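Local atomic coordinates of uncharacterized protein (Legionella pneumophila subsp. pneumophila, PDB entry 5T2X), a protein that is of unknown function and belongs to an uncharacterised protein family, with about three-quarters of its modelled chain folded as helix. Residues A142-K145 / Y146-G149; N151-S154 / L155-L158; T57-C60 / E61-E64. All blocks are in the same frame, centred on the assembly; numbering follows the deposited sequence.

Interaction 1. Residues A142-K145 / Y146-G149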
ATOM      1  N   ALA A 142      14.218  -2.366   4.190  1.00 28.12           N
ATOM      2  CA  ALA A 142      15.130  -3.128   3.347  1.00 23.06           C
ATOM      3  C   ALA A 142      16.226  -2.246   2.765  1.00 26.60           C
ATOM      4  O   ALA A 142      17.344  -2.722   2.536  1.00 24.78           O
ATOM      5  CB  ALA A 142      14.355  -3.828   2.232  1.00 19.92           C
ATOM      6  N   TYR A 143      15.937  -0.964   2.531  1.00 27.13           N
ATOM      7  CA  TYR A 143      16.956  -0.072   1.988  1.00 32.17           C
ATOM      8  C   TYR A 143      18.062   0.185   3.003  1.00 30.56           C
ATOM      9  O   TYR A 143      19.245   0.208   2.646  1.00 38.37           O
ATOM     10  CB  TYR A 143      16.329   1.247   1.539  1.00 29.15           C
ATOM     11  CG  TYR A 143      17.345   2.232   1.006  1.00 34.80           C
ATOM     12  CD1 TYR A 143      17.906   2.065  -0.253  1.00 31.87           C
ATOM     13  CD2 TYR A 143      17.750   3.324   1.764  1.00 28.72           C
ATOM     14  CE1 TYR A 143      18.839   2.957  -0.746  1.00 31.30           C
ATOM     15  CE2 TYR A 143      18.681   4.226   1.278  1.00 32.66           C
ATOM     16  CZ  TYR A 143      19.222   4.037   0.023  1.00 35.39           C
ATOM     17  OH  TYR A 143      20.149   4.926  -0.470  1.00 42.10           O
ATOM     18  N   GLU A 144      17.697   0.387   4.271  1.00 30.65           N
ATOM     19  CA  GLU A 144      18.710   0.584   5.302  1.00 35.49           C
ATOM     20  C   GLU A 144      19.533  -0.681   5.512  1.00 32.51           C
ATOM     21  O   GLU A 144      20.735  -0.604   5.790  1.00 40.00           O
ATOM     22  CB  GLU A 144      18.053   1.029   6.608  1.00 24.18           C
ATOM     23  CG  GLU A 144      17.368   2.387   6.523  1.00 34.37           C
ATOM     24  CD  GLU A 144      18.331   3.515   6.186  1.00 55.62           C
ATOM     25  OE1 GLU A 144      19.517   3.430   6.574  1.00 52.18           O
ATOM     26  OE2 GLU A 144      17.903   4.487   5.530  1.00 61.55           O
ATOM     27  N   LYS A 145      18.903  -1.853   5.386  1.00 27.05           N
ATOM     28  CA  LYS A 145      19.653  -3.105   5.410  1.00 29.25           C
ATOM     29  C   LYS A 145      20.641  -3.163   4.252  1.00 31.96           C
ATOM     30  O   LYS A 145      21.804  -3.544   4.427  1.00 31.82           O
ATOM     31  CB  LYS A 145      18.693  -4.295   5.349  1.00 28.85           C
ATOM     32  CG  LYS A 145      17.805  -4.462   6.568  1.00 32.97           C
ATOM     33  CD  LYS A 145      18.495  -5.268   7.647  1.00 41.69           C
ATOM     34  CE  LYS A 145      17.595  -5.458   8.855  1.00 48.53           C
ATOM     35  NZ  LYS A 145      18.266  -6.245   9.926  1.00 55.15           N
ATOM     36  N   TYR A 146      20.186  -2.791   3.055  1.00 28.73           N
ATOM     37  CA  TYR A 146      21.069  -2.767   1.896  1.00 30.23           C
ATOM     38  C   TYR A 146      22.166  -1.724   2.064  1.00 40.23           C
ATOM     39  O   TYR A 146      23.325  -1.967   1.707  1.00 35.33           O
ATOM     40  CB  TYR A 146      20.250  -2.501   0.631  1.00 28.00           C
ATOM     41  CG  TYR A 146      21.070  -2.253  -0.614  1.00 26.98           C
ATOM     42  CD1 TYR A 146      21.926  -3.226  -1.112  1.00 26.41           C
ATOM     43  CD2 TYR A 146      20.968  -1.054  -1.307  1.00 29.46           C
ATOM     44  CE1 TYR A 146      22.670  -3.005  -2.255  1.00 27.98           C
ATOM     45  CE2 TYR A 146      21.707  -0.824  -2.450  1.00 28.93           C
ATOM     46  CZ  TYR A 146      22.555  -1.803  -2.920  1.00 31.97           C
ATOM     47  OH  TYR A 146      23.291  -1.580  -4.057  1.00 27.75           O
ATOM     48  N   LYS A 147      21.821  -0.564   2.625  1.00 41.84           N
ATOM     49  CA  LYS A 147      22.793   0.514   2.774  1.00 39.61           C
ATOM     50  C   LYS A 147      23.917   0.142   3.735  1.00 39.28           C
ATOM     51  O   LYS A 147      25.059   0.572   3.542  1.00 38.98           O
ATOM     52  CB  LYS A 147      22.088   1.785   3.245  1.00 35.71           C
ATOM     53  CG  LYS A 147      22.974   3.016   3.314  1.00 46.11           C
ATOM     54  CD  LYS A 147      22.176   4.229   3.769  1.00 58.09           C
ATOM     55  CE  LYS A 147      23.042   5.475   3.831  1.00 61.95           C
ATOM     56  NZ  LYS A 147      22.271   6.653   4.315  1.00 68.45           N
HETATM   57  N   MSE A 148      23.625  -0.654   4.760  1.00 31.06           N
HETATM   58  CA  MSE A 148      24.646  -0.995   5.746  1.00 39.44           C
HETATM   59  C   MSE A 148      25.484  -2.202   5.325  1.00 35.24           C
HETATM   60  O   MSE A 148      26.366  -2.633   6.068  1.00 45.00           O
HETATM   61  CB  MSE A 148      24.012  -1.248   7.118  1.00 31.30           C
HETATM   62  CG  MSE A 148      23.254  -2.555   7.248  1.00 58.38           C
HETATM   63 SE   MSE A 148      22.672  -2.862   9.090  1.00 73.38          SE
HETATM   64  CE  MSE A 148      21.741  -4.550   8.838  1.00 76.52           C
ATOM     65  N   GLY A 149      25.212  -2.752   4.141  1.00 32.40           N
ATOM     66  CA  GLY A 149      26.098  -3.756   3.583  1.00 29.00           C
ATOM     67  C   GLY A 149      25.470  -5.043   3.084  1.00 35.53           C
ATOM     68  O   GLY A 149      26.144  -5.835   2.416  1.00 35.60           O
TER

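Interaction 2. Residues N151-S154 / L155-L158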
ATOM      1  N   ASN A 151      23.792  -6.851   0.586  1.00 35.05           N
ATOM      2  CA  ASN A 151      23.575  -6.519  -0.820  1.00 31.02           C
ATOM      3  C   ASN A 151      22.206  -6.979  -1.310  1.00 27.91           C
ATOM      4  O   ASN A 151      21.505  -6.238  -2.009  1.00 30.95           O
ATOM      5  CB  ASN A 151      24.678  -7.139  -1.678  1.00 37.04           C
ATOM      6  CG  ASN A 151      26.041  -6.548  -1.392  1.00 38.54           C
ATOM      7  OD1 ASN A 151      26.648  -6.827  -0.358  1.00 45.93           O
ATOM      8  ND2 ASN A 151      26.534  -5.729  -2.313  1.00 30.69           N
ATOM      9  N   ASP A 152      21.809  -8.204  -0.964  1.00 26.31           N
ATOM     10  CA  ASP A 152      20.593  -8.761  -1.547  1.00 28.82           C
ATOM     11  C   ASP A 152      19.318  -8.143  -0.985  1.00 35.14           C
ATOM     12  O   ASP A 152      18.229  -8.503  -1.445  1.00 36.19           O
ATOM     13  CB  ASP A 152      20.570 -10.281  -1.364  1.00 31.64           C
ATOM     14  CG  ASP A 152      20.597 -10.700   0.093  1.00 37.05           C
ATOM     15  OD1 ASP A 152      20.867  -9.845   0.961  1.00 45.49           O
ATOM     16  OD2 ASP A 152      20.356 -11.895   0.367  1.00 41.65           O
ATOM     17  N   TYR A 153      19.413  -7.227  -0.020  1.00 32.95           N
ATOM     18  CA  TYR A 153      18.225  -6.537   0.466  1.00 31.66           C
ATOM     19  C   TYR A 153      17.753  -5.439  -0.474  1.00 30.87           C
ATOM     20  O   TYR A 153      16.628  -4.953  -0.314  1.00 38.60           O
ATOM     21  CB  TYR A 153      18.478  -5.956   1.859  1.00 24.67           C
ATOM     22  CG  TYR A 153      18.151  -6.920   2.975  1.00 31.04           C
ATOM     23  CD1 TYR A 153      19.077  -7.865   3.397  1.00 36.01           C
ATOM     24  CD2 TYR A 153      16.912  -6.891   3.602  1.00 28.30           C
ATOM     25  CE1 TYR A 153      18.780  -8.750   4.416  1.00 39.16           C
ATOM     26  CE2 TYR A 153      16.606  -7.773   4.623  1.00 29.60           C
ATOM     27  CZ  TYR A 153      17.545  -8.700   5.024  1.00 38.76           C
ATOM     28  OH  TYR A 153      17.247  -9.580   6.039  1.00 51.90           O
ATOM     29  N   SER A 154      18.578  -5.034  -1.443  1.00 25.15           N
ATOM     30  CA  SER A 154      18.092  -4.132  -2.480  1.00 32.99           C
ATOM     31  C   SER A 154      16.990  -4.787  -3.298  1.00 34.74           C
ATOM     32  O   SER A 154      16.130  -4.094  -3.854  1.00 35.77           O
ATOM     33  CB  SER A 154      19.244  -3.696  -3.387  1.00 31.72           C
ATOM     34  OG  SER A 154      19.799  -4.805  -4.072  1.00 32.20           O
ATOM     35  N   LEU A 155      16.999  -6.120  -3.375  1.00 35.76           N
ATOM     36  CA  LEU A 155      15.934  -6.837  -4.070  1.00 33.83           C
ATOM     37  C   LEU A 155      14.597  -6.641  -3.370  1.00 28.23           C
ATOM     38  O   LEU A 155      13.574  -6.407  -4.024  1.00 32.59           O
ATOM     39  CB  LEU A 155      16.277  -8.325  -4.158  1.00 33.30           C
ATOM     40  CG  LEU A 155      17.195  -8.840  -5.273  1.00 34.23           C
ATOM     41  CD1 LEU A 155      18.519  -8.095  -5.328  1.00 30.87           C
ATOM     42  CD2 LEU A 155      17.436 -10.328  -5.079  1.00 34.65           C
ATOM     43  N   LEU A 156      14.585  -6.739  -2.038  1.00 22.11           N
ATOM     44  CA  LEU A 156      13.350  -6.525  -1.290  1.00 27.68           C
ATOM     45  C   LEU A 156      12.901  -5.074  -1.371  1.00 29.61           C
ATOM     46  O   LEU A 156      11.699  -4.798  -1.464  1.00 31.17           O
ATOM     47  CB  LEU A 156      13.537  -6.940   0.169  1.00 33.29           C
ATOM     48  CG  LEU A 156      13.626  -8.436   0.457  1.00 37.30           C
ATOM     49  CD1 LEU A 156      13.755  -8.673   1.951  1.00 37.78           C
ATOM     50  CD2 LEU A 156      12.408  -9.154  -0.100  1.00 38.91           C
ATOM     51  N   THR A 157      13.850  -4.136  -1.334  1.00 29.33           N
ATOM     52  CA  THR A 157      13.508  -2.718  -1.398  1.00 30.06           C
ATOM     53  C   THR A 157      12.714  -2.405  -2.659  1.00 28.29           C
ATOM     54  O   THR A 157      11.673  -1.741  -2.604  1.00 31.96           O
ATOM     55  CB  THR A 157      14.776  -1.866  -1.347  1.00 41.51           C
ATOM     56  OG1 THR A 157      15.620  -2.315  -0.280  1.00 59.91           O
ATOM     57  CG2 THR A 157      14.422  -0.409  -1.118  1.00 37.60           C
ATOM     58  N   LEU A 158      13.192  -2.886  -3.807  1.00 34.31           N
ATOM     59  CA  LEU A 158      12.496  -2.619  -5.060  1.00 30.03           C
ATOM     60  C   LEU A 158      11.227  -3.452  -5.182  1.00 30.40           C
ATOM     61  O   LEU A 158      10.256  -3.008  -5.804  1.00 30.27           O
ATOM     62  CB  LEU A 158      13.428  -2.885  -6.241  1.00 27.93           C
ATOM     63  CG  LEU A 158      13.030  -2.240  -7.567  1.00 33.83           C
ATOM     64  CD1 LEU A 158      12.978  -0.728  -7.416  1.00 39.90           C
ATOM     65  CD2 LEU A 158      14.006  -2.636  -8.661  1.00 39.26           C
TER

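Interaction 3. Residues T57-C60 / E61-E64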
ATOM      1  N   THR A  57     -14.335 -15.745   7.323  1.00 44.26           N
ATOM      2  CA  THR A  57     -13.670 -14.855   6.373  1.00 45.19           C
ATOM      3  C   THR A  57     -14.346 -14.886   5.007  1.00 50.24           C
ATOM      4  O   THR A  57     -14.467 -13.846   4.351  1.00 57.84           O
ATOM      5  CB  THR A  57     -12.185 -15.209   6.257  1.00 43.21           C
ATOM      6  OG1 THR A  57     -11.567 -14.360   5.280  1.00 54.97           O
ATOM      7  CG2 THR A  57     -11.990 -16.665   5.854  1.00 41.93           C
ATOM      8  N   ASP A  58     -14.802 -16.061   4.562  1.00 51.71           N
ATOM      9  CA  ASP A  58     -15.510 -16.129   3.287  1.00 51.14           C
ATOM     10  C   ASP A  58     -16.810 -15.340   3.345  1.00 54.13           C
ATOM     11  O   ASP A  58     -17.173 -14.652   2.384  1.00 57.79           O
ATOM     12  CB  ASP A  58     -15.781 -17.585   2.907  1.00 53.90           C
ATOM     13  CG  ASP A  58     -14.509 -18.370   2.655  1.00 67.50           C
ATOM     14  OD1 ASP A  58     -13.450 -17.742   2.445  1.00 67.00           O
ATOM     15  OD2 ASP A  58     -14.571 -19.618   2.659  1.00 74.03           O
ATOM     16  N   PHE A  59     -17.520 -15.423   4.472  1.00 51.26           N
ATOM     17  CA  PHE A  59     -18.744 -14.647   4.640  1.00 48.56           C
ATOM     18  C   PHE A  59     -18.448 -13.153   4.686  1.00 44.42           C
ATOM     19  O   PHE A  59     -19.208 -12.346   4.140  1.00 43.59           O
ATOM     20  CB  PHE A  59     -19.466 -15.100   5.910  1.00 41.96           C
ATOM     21  CG  PHE A  59     -20.722 -14.333   6.207  1.00 50.04           C
ATOM     22  CD1 PHE A  59     -21.867 -14.534   5.453  1.00 50.46           C
ATOM     23  CD2 PHE A  59     -20.765 -13.427   7.254  1.00 50.83           C
ATOM     24  CE1 PHE A  59     -23.026 -13.833   5.729  1.00 44.67           C
ATOM     25  CE2 PHE A  59     -21.921 -12.725   7.536  1.00 53.69           C
ATOM     26  CZ  PHE A  59     -23.055 -12.929   6.772  1.00 51.45           C
ATOM     27  N   CYS A  60     -17.339 -12.768   5.321  1.00 41.89           N
ATOM     28  CA  CYS A  60     -16.980 -11.362   5.458  1.00 36.78           C
ATOM     29  C   CYS A  60     -16.366 -10.772   4.197  1.00 42.36           C
ATOM     30  O   CYS A  60     -16.158  -9.555   4.141  1.00 44.66           O
ATOM     31  CB  CYS A  60     -16.013 -11.178   6.632  1.00 30.05           C
ATOM     32  SG  CYS A  60     -16.756 -11.450   8.260  1.00 38.19           S
ATOM     33  N   GLU A  61     -16.070 -11.590   3.189  1.00 48.33           N
ATOM     34  CA  GLU A  61     -15.529 -11.098   1.930  1.00 48.05           C
ATOM     35  C   GLU A  61     -16.584 -10.979   0.839  1.00 56.67           C
ATOM     36  O   GLU A  61     -16.271 -10.500  -0.255  1.00 66.06           O
ATOM     37  CB  GLU A  61     -14.388 -12.003   1.448  1.00 50.77           C
ATOM     38  CG  GLU A  61     -13.130 -11.929   2.302  1.00 45.94           C
ATOM     39  CD  GLU A  61     -12.575 -10.522   2.410  1.00 55.06           C
ATOM     40  OE1 GLU A  61     -12.666  -9.765   1.420  1.00 61.37           O
ATOM     41  OE2 GLU A  61     -12.050 -10.172   3.487  1.00 61.82           O
ATOM     42  N   GLU A  62     -17.815 -11.404   1.106  1.00 57.82           N
ATOM     43  CA  GLU A  62     -18.886 -11.256   0.134  1.00 56.75           C
ATOM     44  C   GLU A  62     -19.311  -9.792   0.031  1.00 60.29           C
ATOM     45  O   GLU A  62     -18.987  -8.959   0.884  1.00 63.63           O
ATOM     46  CB  GLU A  62     -20.075 -12.141   0.510  1.00 53.60           C
ATOM     47  CG  GLU A  62     -19.750 -13.628   0.497  1.00 62.87           C
ATOM     48  CD  GLU A  62     -20.883 -14.487   1.021  1.00 79.38           C
ATOM     49  OE1 GLU A  62     -21.939 -13.927   1.383  1.00 86.72           O
ATOM     50  OE2 GLU A  62     -20.718 -15.724   1.072  1.00 83.34           O
ATOM     51  N   ALA A  63     -20.053  -9.485  -1.036  1.00 60.88           N
ATOM     52  CA  ALA A  63     -20.373  -8.095  -1.346  1.00 60.51           C
ATOM     53  C   ALA A  63     -21.265  -7.469  -0.281  1.00 56.46           C
ATOM     54  O   ALA A  63     -21.043  -6.322   0.125  1.00 54.62           O
ATOM     55  CB  ALA A  63     -21.034  -8.002  -2.720  1.00 64.59           C
ATOM     56  N   GLU A  64     -22.279  -8.202   0.183  1.00 58.88           N
ATOM     57  CA  GLU A  64     -23.220  -7.640   1.144  1.00 63.96           C
ATOM     58  C   GLU A  64     -22.633  -7.494   2.543  1.00 58.67           C
ATOM     59  O   GLU A  64     -23.304  -6.934   3.416  1.00 64.95           O
ATOM     60  CB  GLU A  64     -24.494  -8.491   1.200  1.00 80.29           C
ATOM     61  CG  GLU A  64     -24.267  -9.963   1.511  1.00 96.46           C
ATOM     62  CD  GLU A  64     -23.927 -10.783   0.281  1.00106.01           C
ATOM     63  OE1 GLU A  64     -23.830 -10.201  -0.821  1.00106.28           O
ATOM     64  OE2 GLU A  64     -23.760 -12.013   0.414  1.00109.38           O
TER

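Interaction 1. Residues A142-K145 / Y146-G149
Tyr-146 N, Lys-147 N and Met-148 N bond back to Ala-142 O (2.9 Å), Tyr-143 O (2.7 Å) and Glu-144 O, each four residues earlier in the final turn of helix 132-147. A Schellman motif closes the helix: Gly-149 takes a positive phi of 130°, and its N bonds to Tyr-146 O at 3.2 Å. The side chains pair off along the turn. Tyr-143 and Tyr-146 stand one turn apart and meet obliquely, CD1 of the first 4.5 Å from CD2 of the second; both rings also lie against Leu-183 and Leu-186, and Tyr-143 OH bonds to Asn-182 O. Glu-144 and Lys-147 run side by side, but it is the lysine's CD that lies 3.9 Å from Glu-144 OE1; the charged ends themselves do not meet. Lys-145 and Met-148, a selenomethionine, also run alongside each other. With CG of Met-148 between its backbone N and carbonyl carbon (chi1 73°), the chain starts close to the helix, CG 3.3 Å from Lys-145 O, and then extends straight until methyl CE touches Lys-145 CD at 3.5 Å.

Interaction 2. Residues N151-S154 / L155-L158
In the first turn of helix 153-167 a threonine hydroxyl bonds back to the carbonyl four residues earlier, beside its own backbone N-H. Tyr-153 O accepts twice from Thr-157: from N at 3.1 Å and from OG1 at 2.8 Å. The two donors approach from opposite faces of the carbonyl plane. Thr-157 OG1 can turn back along the helix because it lies beside its own backbone N (chi1 -48°), which leaves CG2 anti to that N. One residue on, Leu-158 N bonds to Ser-154 O at 3.2 Å with a fairly straight N-H (164°), whereas the bond from Leu-155 N to Asp-152 O is weak.

At the entry to the helix Asn-151 O is doubly held as well. Ser-154 OG donates to it at 3.0 Å, nearly in line with the carbonyl (C=O...OG 170°), and Ser-154 N donates at 3.2 Å. The same hydroxyl borders Leu-155, whose CD1 lies 3.7 Å from Ser-154 OG; Leu-155 CB packs on Asp-152 O at 3.3 Å. On another side of the turn Tyr-153 and Leu-156 run alongside each other in the same direction, and Leu-156 CD1 meets the tyrosine ring obliquely, 4.0 Å from CD2 and equally near CE2.

Thr-157 is buried against Ala-142 and Tyr-143 of helix 132-147 and against Thr-179, while Ser-154 rests on Tyr-146 and Leu-183. The chemistry implies that the hydroxyl of Thr-157, turned inward among neighbouring helices, is satisfied by its own helix, and that Ser-154 uses both its hydroxyl and its N-H to fix the turn through which the chain enters.

Interaction 3. Residues T57-C60 / E61-E64
Phe-59 O takes two donors as the chain leaves helix 54-60: the side-chain NE2 of Gln-65 and, weakly, Glu-62 N at 3.5 Å. Glu-61 N makes a similarly weak bond to Asp-58 O, at 3.4 Å. Both backbone bonds reach back three residues before Glu-62, with psi at 165°, sends the chain out of helical geometry towards the short 3-10 segment that begins at Ala-63.

The two glutamates set their CG atoms against carbonyls of the preceding turn. CG of Glu-61, beside its own backbone N (chi1 -69°), sits 3.1 Å from Thr-57 O; the same methylene is 4.1 Å from Thr-57 OG1, where the two side chains cross obliquely. The bend at chi2 then turns the carboxylate toward Ser-92 OG, to which OE2 bonds, with Lys-96 a long, weak ionic partner. Glu-62 instead stays extended beyond CG. That CG is 3.4 Å from Asp-58 O, and Glu-62 OE1 comes within 4.1 Å of Phe-59 CD1. The side chains of Phe-59 and Glu-62 cross at about a right angle, ring and carboxylate planes 66° apart. Phe-59 and Cys-60 are buried against Leu-38 of helix 31-40, and Cys-60 O accepts from Trp-69 NE1.

Further along, Glu-62 OE1 and Glu-64 OE2 lie only 2.8 Å apart, two acceptors facing one another. Such closeness would probably raise the proton affinity of one or both carboxylates. At the helix exit itself, Gln-65 NE2 and Trp-69 NE1 supply donors to Phe-59 O and Cys-60 O, so the carbonyls near the end of the helix are met partly by side chains from later in the chain.

Overall arrangement
Interactions 1 and 2 lie on consecutive helices, 132-147 and 153-167, with centres 8 Å apart: the first is the exit of one helix, the second the entry to the next, and they touch where Thr-157 OG1 packs on the backbone of Ala-142 and Tyr-143. Both are largely surface contacts. Interaction 3, partly buried, stands about 40 Å from interaction 1 and about 36 Å from interaction 2, centre to centre, across the chain's centre, beside helix 31-40. The chemistry differs accordingly: regular backbone bonds and a glycine end the helix in interaction 1, hydroxyls reinforce carbonyls in interaction 2, and interaction 3 combines weak backbone bonds with acidic side chains.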